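Local atomic coordinates of cytochrome P450 (Bacillus megaterium, PDB entry 5L92), a protein that binds heme b and corticosterone and, as a cytochrome P450 monooxygenase, probably hydroxylates steroids with molecular oxygen. Residues 50-55 against 325-330; 125-130 against 370-375. One frame throughout, in Å; residues are numbered along the deposited sequence.

Contact 1: residues 50-55 against 325-330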
loop_
_atom_site.group_PDB
_atom_site.type_symbol
_atom_site.label_atom_id
_atom_site.label_comp_id
_atom_site.label_asym_id
_atom_site.label_seq_id
_atom_site.Cartn_x
_atom_site.Cartn_y
_atom_site.Cartn_z
ATOM N N PHE A 50 -0.721 -2.101 19.407
ATOM C CA PHE A 50 0.293 -1.099 19.109
ATOM C C PHE A 50 1.731 -1.577 19.243
ATOM O O PHE A 50 2.628 -0.907 18.733
ATOM C CB PHE A 50 0.119 0.119 20.024
ATOM C CG PHE A 50 -1.151 0.901 19.789
ATOM C CD1 PHE A 50 -1.247 1.811 18.758
ATOM C CD2 PHE A 50 -2.236 0.758 20.634
ATOM C CE1 PHE A 50 -2.435 2.545 18.543
ATOM C CE2 PHE A 50 -3.400 1.493 20.435
ATOM C CZ PHE A 50 -3.499 2.382 19.382
ATOM N N HIS A 51 1.987 -2.651 19.955
ATOM C CA HIS A 51 3.358 -3.074 20.157
ATOM C C HIS A 51 3.724 -4.141 19.150
ATOM O O HIS A 51 2.868 -4.860 18.623
ATOM C CB HIS A 51 3.596 -3.563 21.590
ATOM C CG HIS A 51 2.872 -4.824 21.952
ATOM N ND1 HIS A 51 1.509 -4.992 21.780
ATOM C CD2 HIS A 51 3.324 -5.969 22.518
ATOM C CE1 HIS A 51 1.163 -6.189 22.217
ATOM N NE2 HIS A 51 2.247 -6.804 22.663
ATOM N N TYR A 52 5.026 -4.213 18.886
ATOM C CA TYR A 52 5.554 -5.029 17.792
ATOM C C TYR A 52 5.154 -6.480 17.947
ATOM O O TYR A 52 4.745 -7.134 16.977
ATOM C CB TYR A 52 7.079 -4.912 17.747
ATOM C CG TYR A 52 7.763 -5.617 16.606
ATOM C CD1 TYR A 52 7.896 -7.004 16.585
ATOM C CD2 TYR A 52 8.305 -4.897 15.560
ATOM C CE1 TYR A 52 8.541 -7.632 15.532
ATOM C CE2 TYR A 52 8.933 -5.509 14.527
ATOM C CZ TYR A 52 9.064 -6.872 14.515
ATOM O OH TYR A 52 9.715 -7.444 13.455
ATOM N N ASP A 53 5.289 -7.011 19.155
ATOM C CA ASP A 53 5.036 -8.426 19.361
ATOM C C ASP A 53 3.565 -8.726 19.157
ATOM O O ASP A 53 3.215 -9.790 18.641
ATOM C CB ASP A 53 5.489 -8.837 20.772
ATOM C CG ASP A 53 5.397 -10.348 21.011
ATOM O OD1 ASP A 53 6.198 -11.099 20.398
ATOM O OD2 ASP A 53 4.524 -10.779 21.806
ATOM N N GLY A 54 2.706 -7.779 19.537
ATOM C CA GLY A 54 1.278 -7.932 19.305
ATOM C C GLY A 54 0.920 -7.888 17.832
ATOM O O GLY A 54 0.145 -8.722 17.341
ATOM N N VAL A 55 1.458 -6.901 17.107
ATOM C CA VAL A 55 1.187 -6.826 15.674
ATOM C C VAL A 55 1.660 -8.105 14.993
ATOM O O VAL A 55 0.931 -8.717 14.196
ATOM C CB VAL A 55 1.841 -5.572 15.061
ATOM C CG1 VAL A 55 1.790 -5.626 13.538
ATOM C CG2 VAL A 55 1.165 -4.293 15.552
ATOM N N GLU A 325 11.834 -1.686 21.779
ATOM C CA GLU A 325 12.356 -3.033 21.967
ATOM C C GLU A 325 12.896 -3.629 20.672
ATOM O O GLU A 325 13.707 -4.548 20.714
ATOM C CB GLU A 325 11.271 -3.945 22.564
ATOM C CG GLU A 325 10.765 -3.537 23.983
ATOM C CD GLU A 325 11.665 -3.977 25.141
ATOM O OE1 GLU A 325 12.127 -5.144 25.176
ATOM O OE2 GLU A 325 11.895 -3.149 26.054
ATOM N N TYR A 326 12.477 -3.145 19.513
ATOM C CA TYR A 326 12.951 -3.745 18.266
ATOM C C TYR A 326 13.676 -2.749 17.392
ATOM O O TYR A 326 14.239 -3.145 16.372
ATOM C CB TYR A 326 11.793 -4.385 17.456
ATOM C CG TYR A 326 11.166 -5.600 18.108
ATOM C CD1 TYR A 326 10.353 -5.452 19.220
ATOM C CD2 TYR A 326 11.386 -6.902 17.614
ATOM C CE1 TYR A 326 9.770 -6.563 19.843
ATOM C CE2 TYR A 326 10.786 -8.014 18.234
ATOM C CZ TYR A 326 10.002 -7.825 19.351
ATOM O OH TYR A 326 9.409 -8.891 19.994
ATOM N N PHE A 327 13.657 -1.466 17.730
ATOM C CA PHE A 327 14.254 -0.473 16.845
ATOM C C PHE A 327 14.932 0.553 17.749
ATOM O O PHE A 327 14.254 1.392 18.341
ATOM C CB PHE A 327 13.220 0.181 15.945
ATOM C CG PHE A 327 12.501 -0.776 15.009
ATOM C CD1 PHE A 327 13.034 -1.097 13.762
ATOM C CD2 PHE A 327 11.290 -1.324 15.361
ATOM C CE1 PHE A 327 12.363 -1.959 12.904
ATOM C CE2 PHE A 327 10.617 -2.197 14.487
ATOM C CZ PHE A 327 11.152 -2.507 13.284
ATOM N N GLU A 328 16.245 0.458 17.883
ATOM C CA GLU A 328 16.972 1.436 18.695
ATOM C C GLU A 328 16.805 2.855 18.140
ATOM O O GLU A 328 16.855 3.077 16.933
ATOM C CB GLU A 328 18.450 1.054 18.777
ATOM C CG GLU A 328 19.261 2.010 19.635
ATOM C CD GLU A 328 20.539 1.389 20.173
ATOM O OE1 GLU A 328 21.191 0.616 19.428
ATOM O OE2 GLU A 328 20.883 1.673 21.346
ATOM N N ASP A 329 16.527 3.807 19.032
ATOM C CA ASP A 329 16.276 5.214 18.686
ATOM C C ASP A 329 15.156 5.304 17.663
ATOM O O ASP A 329 15.317 5.871 16.570
ATOM C CB ASP A 329 17.526 5.891 18.153
ATOM C CG ASP A 329 18.649 5.862 19.147
ATOM O OD1 ASP A 329 18.462 6.427 20.244
ATOM O OD2 ASP A 329 19.700 5.265 18.837
ATOM N N PRO A 330 14.055 4.671 17.967
ATOM C CA PRO A 330 12.935 4.515 17.062
ATOM C C PRO A 330 12.385 5.720 16.384
ATOM O O PRO A 330 11.941 5.602 15.289
ATOM C CB PRO A 330 11.884 3.880 17.950
ATOM C CG PRO A 330 12.276 4.184 19.303
ATOM C CD PRO A 330 13.725 4.260 19.319
#
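A small aromatic cluster of Tyr52, Tyr326 and Phe327 joins the first turn of helix 52-60 to the long loop between helices 317-320 and 355-372 of the cytochrome P450 fold. Its centre is a face-to-face stack: the rings of Tyr52 and Tyr326 lie with centroids 3.9 Å apart and planes only 12° from parallel. CD1 of Tyr52 sits over the middle of the Tyr326 ring, and the closest carbons are Tyr52 CD1 and Tyr326 CE2 at 3.5 Å. The two side chains nevertheless run at about a right angle, so their hydroxyls point in different directions. The same face of Tyr326 also takes a CH-pi contact from CB of Tyr52, 4.1 Å from the ring centroid. With CG anti to the backbone N (chi1 -176°), the Tyr52 ring extends away from the helix start to meet the loop. Phe327 touches the Tyr52 ring without covering either face: its CE2 lies 3.7 Å from Tyr52 CD2, with the ring planes 56° apart. Beyond the stack, Asp53 OD1 comes no nearer than 3.9 Å to Tyr326 OH, a loose approach at the margin. Polar anchors lie just outside the two segments. The hydroxyl of Tyr52 is hydrogen-bonded to the backbone O of Val341, and Asp323 OD2 accepts from the backbone N of Tyr52 while its OD1 accepts from Glu325 N, tying both segments to one carboxylate. Between 50-55 and 325-330 themselves the attraction is thus dispersion and ring stacking, with buried Tyr52 fixed at both its backbone N and its hydroxyl and the exposed ring of Tyr326 stacked on one of its faces.

Contact 2: residues 125-130 against 370-375; sequences EVEHLE and IDRYPQ
Glu127 reaches across to the end of helix 355-372 and brings one carboxylate oxygen, OE1, near both Arg372 and Tyr373. Toward the arginine it makes a long salt bridge, OE1 standing 4.0 Å from Arg372 NH1. It comes in at the edge of the guanidinium, near its plane, yet the carboxylate and guanidinium planes are turned 53° apart, so the two groups do not pair side by side. The same OE1 lies 3.8 Å from Tyr373 OH, a proximity and not a bond. CG of Glu127 stands anti to its own nitrogen (chi1 -176°), and a bend at chi2 then turns the carboxylate toward the arginine. Glu127 belongs to the type I beta turn from Val126 to Leu129, closed by Leu129 N bonding to Val126 O at 2.9 Å; this turn leads from helix 112-125 into strand 131-133, while Tyr373 is the residue at which the chain leaves helix 355-372 for strand 377-378. Both strands flank 399-401 in one antiparallel sheet. Within the second segment, CB of Arg372 packs over the centre of the Tyr373 ring, 3.7 Å above its plane. The firmer partner of the guanidinium is Glu368, one helical turn back, which takes NE in a salt bridge. Leu123 of helix 112-125 touches both Arg372 and the buried Tyr373.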
loop_
_atom_site.group_PDB
_atom_site.type_symbol
_atom_site.label_atom_id
_atom_site.label_comp_id
_atom_site.label_asym_id
_atom_site.label_seq_id
_atom_site.Cartn_x
_atom_site.Cartn_y
_atom_site.Cartn_z
ATOM N N GLU A 125 8.674 14.579 -19.668
ATOM C CA GLU A 125 7.446 15.335 -19.846
ATOM C C GLU A 125 7.389 16.590 -18.976
ATOM O O GLU A 125 6.708 17.552 -19.336
ATOM C CB GLU A 125 6.260 14.405 -19.581
ATOM C CG GLU A 125 6.132 13.363 -20.701
ATOM C CD GLU A 125 4.963 12.430 -20.510
ATOM O OE1 GLU A 125 4.213 12.630 -19.532
ATOM O OE2 GLU A 125 4.800 11.500 -21.343
ATOM N N VAL A 126 8.105 16.631 -17.859
ATOM C CA VAL A 126 8.080 17.819 -17.018
ATOM C C VAL A 126 9.447 18.501 -16.952
ATOM O O VAL A 126 9.663 19.371 -16.107
ATOM C CB VAL A 126 7.532 17.496 -15.607
ATOM C CG1 VAL A 126 6.038 17.121 -15.688
ATOM C CG2 VAL A 126 8.312 16.384 -14.951
ATOM N N GLU A 127 10.366 18.133 -17.866
ATOM C CA GLU A 127 11.672 18.782 -17.963
ATOM C C GLU A 127 11.533 20.299 -18.023
ATOM O O GLU A 127 12.393 21.024 -17.516
ATOM C CB GLU A 127 12.419 18.233 -19.200
ATOM C CG GLU A 127 13.848 18.728 -19.434
ATOM C CD GLU A 127 14.855 18.193 -18.422
ATOM O OE1 GLU A 127 14.579 17.132 -17.814
ATOM O OE2 GLU A 127 15.923 18.832 -18.237
ATOM N N HIS A 128 10.447 20.802 -18.621
ATOM C CA HIS A 128 10.260 22.249 -18.762
ATOM C C HIS A 128 9.790 22.961 -17.488
ATOM O O HIS A 128 9.910 24.191 -17.413
ATOM C CB HIS A 128 9.268 22.537 -19.898
ATOM C CG HIS A 128 7.845 22.151 -19.600
ATOM N ND1 HIS A 128 7.397 20.850 -19.657
ATOM C CD2 HIS A 128 6.765 22.901 -19.265
ATOM C CE1 HIS A 128 6.108 20.806 -19.363
ATOM N NE2 HIS A 128 5.699 22.038 -19.122
ATOM N N LEU A 129 9.267 22.247 -16.488
ATOM C CA LEU A 129 8.812 22.896 -15.256
ATOM C C LEU A 129 9.963 23.029 -14.259
ATOM O O LEU A 129 10.761 22.109 -14.080
ATOM C CB LEU A 129 7.658 22.111 -14.630
ATOM C CG LEU A 129 6.431 21.843 -15.528
ATOM C CD1 LEU A 129 5.419 20.918 -14.828
ATOM C CD2 LEU A 129 5.727 23.122 -15.969
ATOM N N GLU A 130 10.064 24.192 -13.640
ATOM C CA GLU A 130 11.033 24.376 -12.560
ATOM C C GLU A 130 10.513 23.748 -11.264
ATOM O O GLU A 130 11.297 23.247 -10.457
ATOM C CB GLU A 130 11.321 25.873 -12.390
ATOM C CG GLU A 130 12.401 26.245 -11.315
ATOM C CD GLU A 130 13.833 25.733 -11.663
ATOM O OE1 GLU A 130 14.069 25.311 -12.828
ATOM O OE2 GLU A 130 14.730 25.755 -10.766
ATOM N N ILE A 370 17.027 11.606 -7.643
ATOM C CA ILE A 370 18.115 12.147 -6.846
ATOM C C ILE A 370 19.299 12.484 -7.741
ATOM O O ILE A 370 19.994 13.478 -7.520
ATOM C CB ILE A 370 18.491 11.149 -5.731
ATOM C CG1 ILE A 370 17.333 11.028 -4.740
ATOM C CG2 ILE A 370 19.751 11.584 -5.035
ATOM C CD1 ILE A 370 17.440 9.792 -3.881
ATOM N N ASP A 371 19.533 11.679 -8.779
ATOM C CA ASP A 371 20.687 11.911 -9.649
ATOM C C ASP A 371 20.503 13.177 -10.475
ATOM O O ASP A 371 21.466 13.905 -10.724
ATOM C CB ASP A 371 20.907 10.703 -10.563
ATOM C CG ASP A 371 22.197 10.811 -11.369
ATOM O OD1 ASP A 371 23.282 10.489 -10.826
ATOM O OD2 ASP A 371 22.119 11.239 -12.535
ATOM N N ARG A 372 19.285 13.460 -10.880
ATOM C CA ARG A 372 18.972 14.630 -11.664
ATOM C C ARG A 372 18.795 15.914 -10.925
ATOM O O ARG A 372 19.132 16.922 -11.435
ATOM C CB ARG A 372 17.681 14.422 -12.443
ATOM C CG ARG A 372 17.700 13.239 -13.368
ATOM C CD ARG A 372 17.025 13.534 -14.660
ATOM N NE ARG A 372 16.842 12.353 -15.466
ATOM C CZ ARG A 372 16.055 12.318 -16.519
ATOM N NH1 ARG A 372 15.402 13.381 -16.877
ATOM N NH2 ARG A 372 15.943 11.225 -17.216
ATOM N N TYR A 373 18.230 15.874 -9.741
ATOM C CA TYR A 373 17.952 17.074 -8.981
ATOM C C TYR A 373 18.506 17.058 -7.548
ATOM O O TYR A 373 17.789 17.087 -6.594
ATOM C CB TYR A 373 16.442 17.334 -8.998
ATOM C CG TYR A 373 15.810 17.170 -10.354
ATOM C CD1 TYR A 373 16.204 17.946 -11.402
ATOM C CD2 TYR A 373 14.827 16.235 -10.585
ATOM C CE1 TYR A 373 15.655 17.801 -12.627
ATOM C CE2 TYR A 373 14.267 16.090 -11.823
ATOM C CZ TYR A 373 14.702 16.870 -12.834
ATOM O OH TYR A 373 14.188 16.757 -14.058
ATOM N N PRO A 374 19.882 17.039 -7.476
ATOM C CA PRO A 374 20.435 16.993 -6.122
ATOM C C PRO A 374 20.193 18.196 -5.211
ATOM O O PRO A 374 20.360 18.068 -4.049
ATOM C CB PRO A 374 21.924 16.822 -6.342
ATOM C CG PRO A 374 22.200 17.395 -7.636
ATOM C CD PRO A 374 21.052 17.036 -8.455
ATOM N N GLN A 375 19.809 19.320 -5.765
ATOM C CA GLN A 375 19.566 20.489 -4.998
ATOM C C GLN A 375 18.080 20.748 -4.806
ATOM O O GLN A 375 17.696 21.818 -4.439
ATOM C CB GLN A 375 20.255 21.676 -5.632
ATOM C CG GLN A 375 21.744 21.542 -5.781
ATOM C CD GLN A 375 22.411 21.042 -4.527
ATOM O OE1 GLN A 375 22.283 21.632 -3.460
ATOM N NE2 GLN A 375 23.111 19.943 -4.641
#

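The two contacts lie far apart on the same chain, their centres about 38 Å from each other and their nearest atoms about 20 Å. Along the sequence they interleave: 50-55, 125-130, 325-330, then 370-375, so the chain passes between the two regions repeatedly. Segment 50-55 of contact 1 follows strand 46-49 of the five-stranded mixed sheet, whereas contact 2 adjoins the three-stranded antiparallel sheet near the C-terminus. The loop holding 325-330 leads into helix 355-372, whose end carries the second segment of contact 2. Both contacts join parts distant in sequence, and neither belongs to the annotated heme or steroid sites.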